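Local coordinates for protein glycerol-3-phosphate dehydrogenase [NAD(+)] 1 (Saccharomyces cerevisiae, PDB 4FGW) that catalyses the NAD-dependent interconversion of dihydroxyacetone phosphate and sn-glycerol 3-phosphate, supporting the glycerol build-up that protects yeast from hyperosmotic stress, at residues A[186-191]-A[225-230]; A[242-247]-A[361-366]; A[55-58]-A[63-66]; A[316-319]-A[324-327]. All blocks are in the same frame, centred on the assembly; numbering follows the deposited sequence.

Interaction 1: A[186-191]-A[225-230]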
loop_
_atom_site.group_PDB
_atom_site.type_symbol
_atom_site.label_atom_id
_atom_site.label_comp_id
_atom_site.label_asym_id
_atom_site.label_seq_id
_atom_site.Cartn_x
_atom_site.Cartn_y
_atom_site.Cartn_z
ATOM N N THR A 186 -12.993 -11.053 14.585
ATOM C CA THR A 186 -14.376 -10.559 14.617
ATOM C C THR A 186 -15.023 -10.468 13.228
ATOM O O THR A 186 -16.171 -10.871 13.068
ATOM C CB THR A 186 -14.414 -9.262 15.451
ATOM O OG1 THR A 186 -14.271 -9.632 16.826
ATOM C CG2 THR A 186 -15.697 -8.453 15.267
ATOM N N GLU A 187 -14.281 -9.963 12.236
ATOM C CA GLU A 187 -14.774 -9.821 10.866
ATOM C C GLU A 187 -14.815 -11.152 10.121
ATOM O O GLU A 187 -15.803 -11.417 9.434
ATOM C CB GLU A 187 -13.979 -8.760 10.089
ATOM C CG GLU A 187 -14.237 -7.346 10.581
ATOM C CD GLU A 187 -13.977 -6.287 9.532
ATOM O OE1 GLU A 187 -14.963 -5.705 9.019
ATOM O OE2 GLU A 187 -12.791 -6.062 9.196
ATOM N N VAL A 188 -13.754 -11.988 10.261
ATOM C CA VAL A 188 -13.680 -13.318 9.631
ATOM C C VAL A 188 -14.837 -14.193 10.155
ATOM O O VAL A 188 -15.479 -14.881 9.360
ATOM C CB VAL A 188 -12.294 -14.025 9.794
ATOM C CG1 VAL A 188 -12.259 -15.369 9.063
ATOM C CG2 VAL A 188 -11.146 -13.141 9.333
ATOM N N ALA A 189 -15.112 -14.131 11.485
ATOM C CA ALA A 189 -16.194 -14.873 12.156
ATOM C C ALA A 189 -17.561 -14.450 11.624
ATOM O O ALA A 189 -18.384 -15.306 11.330
ATOM C CB ALA A 189 -16.125 -14.666 13.664
ATOM N N GLN A 190 -17.764 -13.129 11.436
ATOM C CA GLN A 190 -18.988 -12.536 10.895
ATOM C C GLN A 190 -19.122 -12.793 9.388
ATOM O O GLN A 190 -20.115 -12.389 8.776
ATOM C CB GLN A 190 -18.998 -11.026 11.158
ATOM C CG GLN A 190 -19.527 -10.642 12.522
ATOM C CD GLN A 190 -19.572 -9.144 12.654
ATOM O OE1 GLN A 190 -20.585 -8.502 12.357
ATOM N NE2 GLN A 190 -18.472 -8.553 13.094
ATOM N N GLU A 191 -18.106 -13.442 8.790
ATOM C CA GLU A 191 -18.006 -13.771 7.365
ATOM C C GLU A 191 -17.901 -12.529 6.476
ATOM O O GLU A 191 -18.349 -12.541 5.326
ATOM C CB GLU A 191 -19.081 -14.780 6.912
ATOM C CG GLU A 191 -18.986 -16.108 7.642
ATOM C CD GLU A 191 -19.944 -17.206 7.223
ATOM O OE1 GLU A 191 -20.798 -16.963 6.338
ATOM O OE2 GLU A 191 -19.838 -18.318 7.788
ATOM N N PRO A 225 -15.174 -18.634 0.701
ATOM C CA PRO A 225 -15.577 -17.536 -0.207
ATOM C C PRO A 225 -15.419 -16.139 0.420
ATOM O O PRO A 225 -15.116 -15.174 -0.286
ATOM C CB PRO A 225 -17.040 -17.861 -0.536
ATOM C CG PRO A 225 -17.189 -19.336 -0.236
ATOM C CD PRO A 225 -16.304 -19.553 0.956
ATOM N N TYR A 226 -15.582 -16.051 1.756
ATOM C CA TYR A 226 -15.445 -14.833 2.561
ATOM C C TYR A 226 -14.014 -14.661 3.128
ATOM O O TYR A 226 -13.744 -13.692 3.836
ATOM C CB TYR A 226 -16.479 -14.844 3.711
ATOM C CG TYR A 226 -16.284 -15.966 4.715
ATOM C CD1 TYR A 226 -15.411 -15.824 5.792
ATOM C CD2 TYR A 226 -16.995 -17.160 4.605
ATOM C CE1 TYR A 226 -15.230 -16.850 6.719
ATOM C CE2 TYR A 226 -16.828 -18.190 5.531
ATOM C CZ TYR A 226 -15.945 -18.030 6.588
ATOM O OH TYR A 226 -15.771 -19.042 7.504
ATOM N N PHE A 227 -13.123 -15.621 2.873
ATOM C CA PHE A 227 -11.757 -15.597 3.408
ATOM C C PHE A 227 -10.799 -16.144 2.361
ATOM O O PHE A 227 -10.523 -17.354 2.340
ATOM C CB PHE A 227 -11.711 -16.433 4.711
ATOM C CG PHE A 227 -10.482 -16.318 5.579
ATOM C CD1 PHE A 227 -10.055 -15.078 6.054
ATOM C CD2 PHE A 227 -9.813 -17.457 6.015
ATOM C CE1 PHE A 227 -8.958 -14.980 6.912
ATOM C CE2 PHE A 227 -8.722 -17.355 6.879
ATOM C CZ PHE A 227 -8.313 -16.119 7.334
ATOM N N HIS A 228 -10.324 -15.254 1.463
ATOM C CA HIS A 228 -9.424 -15.630 0.373
ATOM C C HIS A 228 -8.038 -16.005 0.886
ATOM O O HIS A 228 -7.443 -15.265 1.670
ATOM C CB HIS A 228 -9.355 -14.535 -0.704
ATOM C CG HIS A 228 -10.563 -14.448 -1.591
ATOM N ND1 HIS A 228 -11.738 -15.111 -1.291
ATOM C CD2 HIS A 228 -10.733 -13.764 -2.740
ATOM C CE1 HIS A 228 -12.576 -14.821 -2.272
ATOM N NE2 HIS A 228 -12.017 -14.007 -3.162
ATOM N N VAL A 229 -7.547 -17.179 0.460
ATOM C CA VAL A 229 -6.260 -17.704 0.885
ATOM C C VAL A 229 -5.278 -17.812 -0.269
ATOM O O VAL A 229 -5.612 -18.346 -1.328
ATOM C CB VAL A 229 -6.429 -19.049 1.676
ATOM C CG1 VAL A 229 -5.104 -19.777 1.886
ATOM C CG2 VAL A 229 -7.114 -18.806 3.018
ATOM N N SER A 230 -4.060 -17.299 -0.052
ATOM C CA SER A 230 -2.944 -17.421 -0.984
ATOM C C SER A 230 -1.874 -18.234 -0.249
ATOM O O SER A 230 -1.470 -17.855 0.850
ATOM C CB SER A 230 -2.411 -16.049 -1.376
ATOM O OG SER A 230 -1.183 -16.177 -2.075
#

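Interaction 2: A[242-247]-A[361-366]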
loop_
_atom_site.group_PDB
_atom_site.type_symbol
_atom_site.label_atom_id
_atom_site.label_comp_id
_atom_site.label_asym_id
_atom_site.label_seq_id
_atom_site.Cartn_x
_atom_site.Cartn_y
_atom_site.Cartn_z
ATOM N N GLY A 242 4.094 -8.772 10.164
ATOM C CA GLY A 242 3.173 -8.773 11.303
ATOM C C GLY A 242 3.633 -8.013 12.534
ATOM O O GLY A 242 2.803 -7.566 13.335
ATOM N N ALA A 243 4.959 -7.868 12.701
ATOM C CA ALA A 243 5.560 -7.122 13.791
ATOM C C ALA A 243 5.930 -5.711 13.335
ATOM O O ALA A 243 5.488 -4.750 13.962
ATOM C CB ALA A 243 6.791 -7.852 14.315
ATOM N N LEU A 244 6.713 -5.586 12.233
ATOM C CA LEU A 244 7.245 -4.325 11.687
ATOM C C LEU A 244 6.238 -3.270 11.240
ATOM O O LEU A 244 6.527 -2.075 11.359
ATOM C CB LEU A 244 8.332 -4.572 10.626
ATOM C CG LEU A 244 9.550 -5.405 11.064
ATOM C CD1 LEU A 244 10.597 -5.447 9.987
ATOM C CD2 LEU A 244 10.159 -4.885 12.358
ATOM N N LYS A 245 5.043 -3.704 10.781
ATOM C CA LYS A 245 3.953 -2.824 10.335
ATOM C C LYS A 245 3.534 -1.833 11.425
ATOM O O LYS A 245 3.152 -0.704 11.113
ATOM C CB LYS A 245 2.730 -3.637 9.830
ATOM C CG LYS A 245 2.040 -4.468 10.919
ATOM C CD LYS A 245 0.889 -5.306 10.410
ATOM C CE LYS A 245 0.178 -5.993 11.553
ATOM N NZ LYS A 245 -0.609 -5.026 12.357
ATOM N N ASN A 246 3.621 -2.251 12.698
ATOM C CA ASN A 246 3.226 -1.418 13.834
ATOM C C ASN A 246 4.198 -0.289 14.125
ATOM O O ASN A 246 3.778 0.751 14.628
ATOM C CB ASN A 246 2.919 -2.266 15.056
ATOM C CG ASN A 246 1.897 -3.341 14.792
ATOM O OD1 ASN A 246 1.038 -3.226 13.913
ATOM N ND2 ASN A 246 2.006 -4.434 15.506
ATOM N N VAL A 247 5.481 -0.465 13.758
ATOM C CA VAL A 247 6.513 0.573 13.891
ATOM C C VAL A 247 6.201 1.640 12.829
ATOM O O VAL A 247 6.206 2.837 13.137
ATOM C CB VAL A 247 7.955 0.006 13.757
ATOM C CG1 VAL A 247 8.996 1.125 13.769
ATOM C CG2 VAL A 247 8.248 -1.011 14.858
ATOM N N PRO A 361 16.502 4.247 8.687
ATOM C CA PRO A 361 16.175 5.556 9.284
ATOM C C PRO A 361 14.756 5.748 9.816
ATOM O O PRO A 361 14.615 6.423 10.833
ATOM C CB PRO A 361 16.547 6.567 8.194
ATOM C CG PRO A 361 16.593 5.791 6.944
ATOM C CD PRO A 361 17.040 4.416 7.321
ATOM N N LEU A 362 13.719 5.151 9.175
ATOM C CA LEU A 362 12.335 5.267 9.659
ATOM C C LEU A 362 12.126 4.526 10.977
ATOM O O LEU A 362 11.554 5.103 11.906
ATOM C CB LEU A 362 11.290 4.863 8.611
ATOM C CG LEU A 362 9.814 4.907 9.063
ATOM C CD1 LEU A 362 9.349 6.348 9.341
ATOM C CD2 LEU A 362 8.923 4.241 8.062
ATOM N N PHE A 363 12.622 3.270 11.071
ATOM C CA PHE A 363 12.565 2.464 12.297
ATOM C C PHE A 363 13.294 3.200 13.423
ATOM O O PHE A 363 12.778 3.262 14.541
ATOM C CB PHE A 363 13.167 1.053 12.084
ATOM C CG PHE A 363 12.415 0.092 11.183
ATOM C CD1 PHE A 363 12.997 -1.103 10.772
ATOM C CD2 PHE A 363 11.126 0.383 10.740
ATOM C CE1 PHE A 363 12.304 -1.988 9.933
ATOM C CE2 PHE A 363 10.436 -0.506 9.904
ATOM C CZ PHE A 363 11.029 -1.686 9.513
ATOM N N GLU A 364 14.457 3.810 13.106
ATOM C CA GLU A 364 15.251 4.583 14.064
ATOM C C GLU A 364 14.519 5.853 14.499
ATOM O O GLU A 364 14.481 6.139 15.692
ATOM C CB GLU A 364 16.645 4.917 13.506
ATOM C CG GLU A 364 17.576 5.515 14.555
ATOM C CD GLU A 364 18.839 6.196 14.060
ATOM O OE1 GLU A 364 19.099 6.180 12.835
ATOM O OE2 GLU A 364 19.586 6.728 14.912
ATOM N N ALA A 365 13.924 6.591 13.538
ATOM C CA ALA A 365 13.175 7.828 13.768
ATOM C C ALA A 365 12.000 7.617 14.730
ATOM O O ALA A 365 11.860 8.392 15.677
ATOM C CB ALA A 365 12.683 8.396 12.447
ATOM N N VAL A 366 11.194 6.548 14.513
ATOM C CA VAL A 366 10.059 6.169 15.365
ATOM C C VAL A 366 10.567 5.915 16.799
ATOM O O VAL A 366 10.018 6.491 17.743
ATOM C CB VAL A 366 9.261 4.965 14.775
ATOM C CG1 VAL A 366 8.216 4.442 15.759
ATOM C CG2 VAL A 366 8.604 5.337 13.450
#

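Interaction 3: A[55-58]-A[63-66]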
loop_
_atom_site.group_PDB
_atom_site.type_symbol
_atom_site.label_atom_id
_atom_site.label_comp_id
_atom_site.label_asym_id
_atom_site.label_seq_id
_atom_site.Cartn_x
_atom_site.Cartn_y
_atom_site.Cartn_z
ATOM N N GLU A 55 -15.528 -25.909 8.683
ATOM C CA GLU A 55 -16.343 -25.681 7.488
ATOM C C GLU A 55 -15.733 -26.408 6.286
ATOM O O GLU A 55 -16.462 -27.029 5.508
ATOM C CB GLU A 55 -16.444 -24.174 7.189
ATOM C CG GLU A 55 -17.508 -23.449 7.997
ATOM C CD GLU A 55 -17.420 -21.935 7.985
ATOM O OE1 GLU A 55 -16.785 -21.374 7.064
ATOM O OE2 GLU A 55 -17.996 -21.304 8.901
ATOM N N ASN A 56 -14.393 -26.339 6.152
ATOM C CA ASN A 56 -13.646 -26.974 5.070
ATOM C C ASN A 56 -13.510 -28.485 5.215
ATOM O O ASN A 56 -13.502 -29.179 4.198
ATOM C CB ASN A 56 -12.299 -26.293 4.855
ATOM C CG ASN A 56 -12.411 -24.945 4.194
ATOM O OD1 ASN A 56 -13.205 -24.732 3.273
ATOM N ND2 ASN A 56 -11.587 -24.012 4.625
ATOM N N CYS A 57 -13.422 -28.998 6.464
ATOM C CA CYS A 57 -13.351 -30.440 6.746
ATOM C C CYS A 57 -14.643 -31.121 6.302
ATOM O O CYS A 57 -14.590 -32.195 5.708
ATOM C CB CYS A 57 -13.045 -30.706 8.217
ATOM S SG CYS A 57 -11.340 -30.322 8.695
ATOM N N LYS A 58 -15.793 -30.452 6.527
ATOM C CA LYS A 58 -17.119 -30.890 6.090
ATOM C C LYS A 58 -17.214 -30.766 4.555
ATOM O O LYS A 58 -17.871 -31.586 3.913
ATOM C CB LYS A 58 -18.208 -30.033 6.763
ATOM C CG LYS A 58 -19.251 -30.840 7.533
ATOM C CD LYS A 58 -20.516 -31.092 6.716
ATOM C CE LYS A 58 -21.548 -31.856 7.511
ATOM N NZ LYS A 58 -22.727 -32.230 6.685
ATOM N N VAL A 63 -10.417 -35.540 1.803
ATOM C CA VAL A 63 -9.133 -34.934 2.178
ATOM C C VAL A 63 -8.964 -34.849 3.702
ATOM O O VAL A 63 -7.922 -35.255 4.221
ATOM C CB VAL A 63 -8.912 -33.561 1.485
ATOM C CG1 VAL A 63 -7.546 -32.972 1.831
ATOM C CG2 VAL A 63 -9.070 -33.676 -0.030
ATOM N N PHE A 64 -9.973 -34.318 4.409
ATOM C CA PHE A 64 -9.905 -34.150 5.859
ATOM C C PHE A 64 -10.932 -34.968 6.617
ATOM O O PHE A 64 -12.036 -35.195 6.115
ATOM C CB PHE A 64 -10.043 -32.662 6.242
ATOM C CG PHE A 64 -9.162 -31.708 5.471
ATOM C CD1 PHE A 64 -7.805 -31.603 5.759
ATOM C CD2 PHE A 64 -9.689 -30.911 4.463
ATOM C CE1 PHE A 64 -6.990 -30.727 5.042
ATOM C CE2 PHE A 64 -8.872 -30.034 3.744
ATOM C CZ PHE A 64 -7.528 -29.948 4.039
ATOM N N ALA A 65 -10.581 -35.359 7.858
ATOM C CA ALA A 65 -11.450 -36.098 8.781
ATOM C C ALA A 65 -12.667 -35.207 9.122
ATOM O O ALA A 65 -12.534 -33.982 9.076
ATOM C CB ALA A 65 -10.685 -36.468 10.046
ATOM N N PRO A 66 -13.867 -35.775 9.394
ATOM C CA PRO A 66 -15.048 -34.917 9.617
ATOM C C PRO A 66 -14.979 -33.949 10.794
ATOM O O PRO A 66 -15.390 -32.805 10.649
ATOM C CB PRO A 66 -16.199 -35.925 9.774
ATOM C CG PRO A 66 -15.696 -37.186 9.177
ATOM C CD PRO A 66 -14.233 -37.204 9.457
#

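Interaction 4: A[316-319]-A[324-327]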
loop_
_atom_site.group_PDB
_atom_site.type_symbol
_atom_site.label_atom_id
_atom_site.label_comp_id
_atom_site.label_asym_id
_atom_site.label_seq_id
_atom_site.Cartn_x
_atom_site.Cartn_y
_atom_site.Cartn_z
ATOM N N ARG A 316 -1.064 9.359 16.727
ATOM C CA ARG A 316 -1.863 10.511 16.300
ATOM C C ARG A 316 -2.124 11.445 17.500
ATOM O O ARG A 316 -1.988 12.662 17.369
ATOM C CB ARG A 316 -3.183 10.017 15.683
ATOM C CG ARG A 316 -3.698 10.880 14.558
ATOM C CD ARG A 316 -5.047 10.397 14.067
ATOM N NE ARG A 316 -4.941 9.286 13.118
ATOM C CZ ARG A 316 -5.605 8.138 13.227
ATOM N NH1 ARG A 316 -6.418 7.927 14.258
ATOM N NH2 ARG A 316 -5.461 7.191 12.308
ATOM N N LEU A 317 -2.456 10.865 18.675
ATOM C CA LEU A 317 -2.700 11.615 19.905
ATOM C C LEU A 317 -1.408 12.244 20.425
ATOM O O LEU A 317 -1.443 13.396 20.856
ATOM C CB LEU A 317 -3.396 10.755 20.978
ATOM C CG LEU A 317 -3.864 11.494 22.252
ATOM C CD1 LEU A 317 -4.928 12.558 21.950
ATOM C CD2 LEU A 317 -4.369 10.524 23.285
ATOM N N MET A 318 -0.264 11.515 20.327
ATOM C CA MET A 318 1.069 12.003 20.716
ATOM C C MET A 318 1.378 13.319 19.982
ATOM O O MET A 318 1.937 14.241 20.572
ATOM C CB MET A 318 2.144 10.969 20.356
ATOM C CG MET A 318 2.324 9.873 21.369
ATOM S SD MET A 318 3.379 8.549 20.721
ATOM C CE MET A 318 4.991 9.310 20.823
ATOM N N ALA A 319 0.997 13.393 18.700
ATOM C CA ALA A 319 1.183 14.567 17.850
ATOM C C ALA A 319 0.162 15.675 18.184
ATOM O O ALA A 319 0.529 16.851 18.223
ATOM C CB ALA A 319 1.073 14.160 16.389
ATOM N N ASP A 324 3.431 11.806 26.234
ATOM C CA ASP A 324 4.262 10.724 25.787
ATOM C C ASP A 324 3.362 9.596 25.334
ATOM O O ASP A 324 2.158 9.625 25.531
ATOM C CB ASP A 324 5.188 10.260 26.908
ATOM C CG ASP A 324 6.268 11.259 27.210
ATOM O OD1 ASP A 324 6.479 12.163 26.384
ATOM O OD2 ASP A 324 6.912 11.141 28.269
ATOM N N ALA A 325 3.964 8.595 24.728
ATOM C CA ALA A 325 3.233 7.449 24.271
ATOM C C ALA A 325 2.283 6.918 25.318
ATOM O O ALA A 325 1.070 6.925 25.139
ATOM C CB ALA A 325 4.200 6.378 23.879
ATOM N N TRP A 326 2.854 6.439 26.412
ATOM C CA TRP A 326 2.131 5.674 27.411
ATOM C C TRP A 326 1.010 6.418 28.085
ATOM O O TRP A 326 0.012 5.858 28.491
ATOM C CB TRP A 326 3.125 5.160 28.406
ATOM C CG TRP A 326 4.170 4.369 27.750
ATOM C CD1 TRP A 326 4.164 3.038 27.536
ATOM C CD2 TRP A 326 5.387 4.855 27.214
ATOM N NE1 TRP A 326 5.309 2.651 26.902
ATOM C CE2 TRP A 326 6.082 3.756 26.698
ATOM C CE3 TRP A 326 5.963 6.111 27.125
ATOM C CZ2 TRP A 326 7.309 3.875 26.102
ATOM C CZ3 TRP A 326 7.186 6.226 26.534
ATOM C CH2 TRP A 326 7.848 5.118 26.028
ATOM N N GLU A 327 1.188 7.707 28.159
ATOM C CA GLU A 327 0.155 8.622 28.634
ATOM C C GLU A 327 -1.007 8.558 27.631
ATOM O O GLU A 327 -2.170 8.534 28.038
ATOM C CB GLU A 327 0.721 10.050 28.721
ATOM C CG GLU A 327 -0.099 11.001 29.580
ATOM C CD GLU A 327 0.582 12.285 30.029
ATOM O OE1 GLU A 327 0.012 12.976 30.905
ATOM O OE2 GLU A 327 1.684 12.598 29.521
#

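Interaction 1: A[186-191]-A[225-230]
Glu191 and Val188 each set an aliphatic carbon over an aromatic face, in two CH-pi contacts. CG of Glu191 stands 3.6 Å from the centroid of the Tyr226 ring, only 8° off its normal. Beyond CG the Glu191 chain runs extended, and its carboxylate continues stacked along the ring with the two planes 11° apart. On Phe227, the residue after Tyr226, Val188 CG1 sits over one face, displaced toward the rim and 3.7 Å from Phe227 CD1; with CG1 anti to the backbone N (chi1 -177°), Val188 also brings CG2 to 3.7 Å from Phe227 CE1.

The helix 185-189 ends here in a Schellman motif, Glu191 taking positive phi, while strand 227-232 is, within this chain, an outermost strand of the large mixed sheet in the Rossmann-type domain. Phe227 lies close to Trp45, a probable NAD(+)-binding residue.

Two backbone oxygens also touch Tyr226: Val188 O approaches Tyr226 CE1 obliquely at 3.3 Å, and Glu191 O is 3.4 Å from Tyr226 CB. The polar ends look elsewhere, Glu191 OE2 to a salt bridge with Lys51 and Tyr226 OH to a hydrogen bond with Glu55. A serine in place of Tyr226 would probably leave the Glu191 chain without the flat surface it lies on and Glu55 without its phenol partner.

Interaction 2: A[242-247]-A[361-366]
The Phe363 ring is met obliquely by two aliphatic side chains, Val247 at one end and Leu244 at the other. Val247 CG1 comes to 3.8 Å from Phe363 CD2, and Leu244 CD1 lies 3.8 Å from Phe363 CZ and nearly as close to CE1. Both side chains cross the phenylalanine at about a right angle. Phe363 reaches them because its CG is anti to the carbonyl carbon (chi1 -68°), which carries the ring across to helix 235-257; Val347 of helix 340-354 packs on it as well.

One turn further on, Val366 meets Val247: Val366 CG1 is 3.9 Å from Val247 CG1, and Val366 CG2 lies 3.5 Å from Val247 O. The two helical segments pass at 10.8 Å between axes, inclined by 62°. This is core packing of the all-helical C-terminal domain. Lys245, by similarity the proton acceptor of the active site, leaves its helix on the side away from helix 361-371, and its NZ donates a hydrogen bond to Asn246 OD1 at 2.9 Å, with a further hydrogen bond to Thr305 OG1.

No hydrogen bond joins the two segments, and the meeting side chains are all hydrocarbon, which implies that burial and fit, rather than directional bonds, hold the face of helix 235-257 turned away from Lys245.

Interaction 3: A[55-58]-A[63-66]
In the Rossmann-type domain, the beta-alpha-beta crossover from strand 35-40 through helix 44-59 to strand 67-71 turns back on itself where Cys57 packs against Phe64, Ala65 and Pro66. Cys57 lies near the end of the helix, and Phe64 and Ala65 form a weakly bonded strand just before the chain turns a corner at Pro66.

Cysteine sulfur and phenylalanine make the apolar part of the contact. Cys57 SG sits 3.6 Å from Phe64 CB and 5.0 Å from the centroid of the Phe64 ring, 44° off the ring normal, an oblique sulfur-aromatic approach. The sulfur gets there by standing beside the backbone N of Cys57, anti to the carbonyl carbon (chi1 -72°). From CB the Phe64 ring leads away from the sulfur toward helix 215-222, touching Val217, Ala220 and Leu221, with Val37 of strand 35-40 also beside it. Within its own segment, Val63 CG1 lies over the centre of one ring face, 3.6 Å above the plane.

Asn56 adds little across the contact, since its amide turns away, ND2 donating to the carbonyl oxygens of Leu221 and His223. The second branch of the contact is polar on one side only, running from the Cys57 methylene to two successive carbonyls, with Cys57 CB 3.4 Å from Ala65 O and 4.0 Å from Pro66 O.

Interaction 4: A[316-319]-A[324-327]
Met318 extends from its helix toward the first turn of the next one and lays its thioether against Ala325. Sulfur makes the closest approach: Met318 SD is 3.7 Å from Ala325 CA and 3.9 Å from Ala325 CB. The methylene before it lies alongside the same backbone, Met318 CG being 3.9 Å from Ala325 CA. The methionine chain leaves with CG anti to the carbonyl carbon (chi1 -83°), runs straight through CG and SD, and bends at the last bond (chi3 75°), which turns CE aside from the Ala325 methyl and leaves it 4.1 Å from Ala325 N.

Ala325 is thus gripped by its backbone more than by its methyl. The bond from CA to CB points away from helix 310-320, yet the methyl still touches the sulfur, and beyond it CB lies over one face of the Trp326 indole, offset toward the rim. Methionine sulfur, alanine methyl and indole follow one another as layers. Asp324 holds the N-cap position of helix 325-333, though its side chain makes no capping bond.

Putting an alanine at Met318 would remove the thioether and is likely to leave a gap beside the first turn of helix 325-333, with Ala325 losing its sulfur neighbour on that side.

The contact spans a short connection between the consecutive helices 310-320 and 325-333 of the C-terminal domain: Leu317 packs further along helix 325-333 on Cys328, Glu331 and Leu332, Met376 lies against Met318, and Leu341 of helix 340-354 touches Ala325 and Trp326.

From the N terminus, interaction 3 comes first, closing a short turn of four residues between helix 44-59 and the strands that follow. Interaction 1 closes a loop of 33 residues later in the same domain, joining the end of helix 185-189 to strand 227-232; the two touch through Glu55, their centres about 17 Å apart. The chain then passes directly from that strand into helix 235-257, where interaction 2 opens. It spans 113 residues, mostly helix, and ties that helix to helix 361-371. Interaction 4, another four-residue turn, is nested inside this long loop, its centre about 16 Å from that of interaction 2. No two contacts cross.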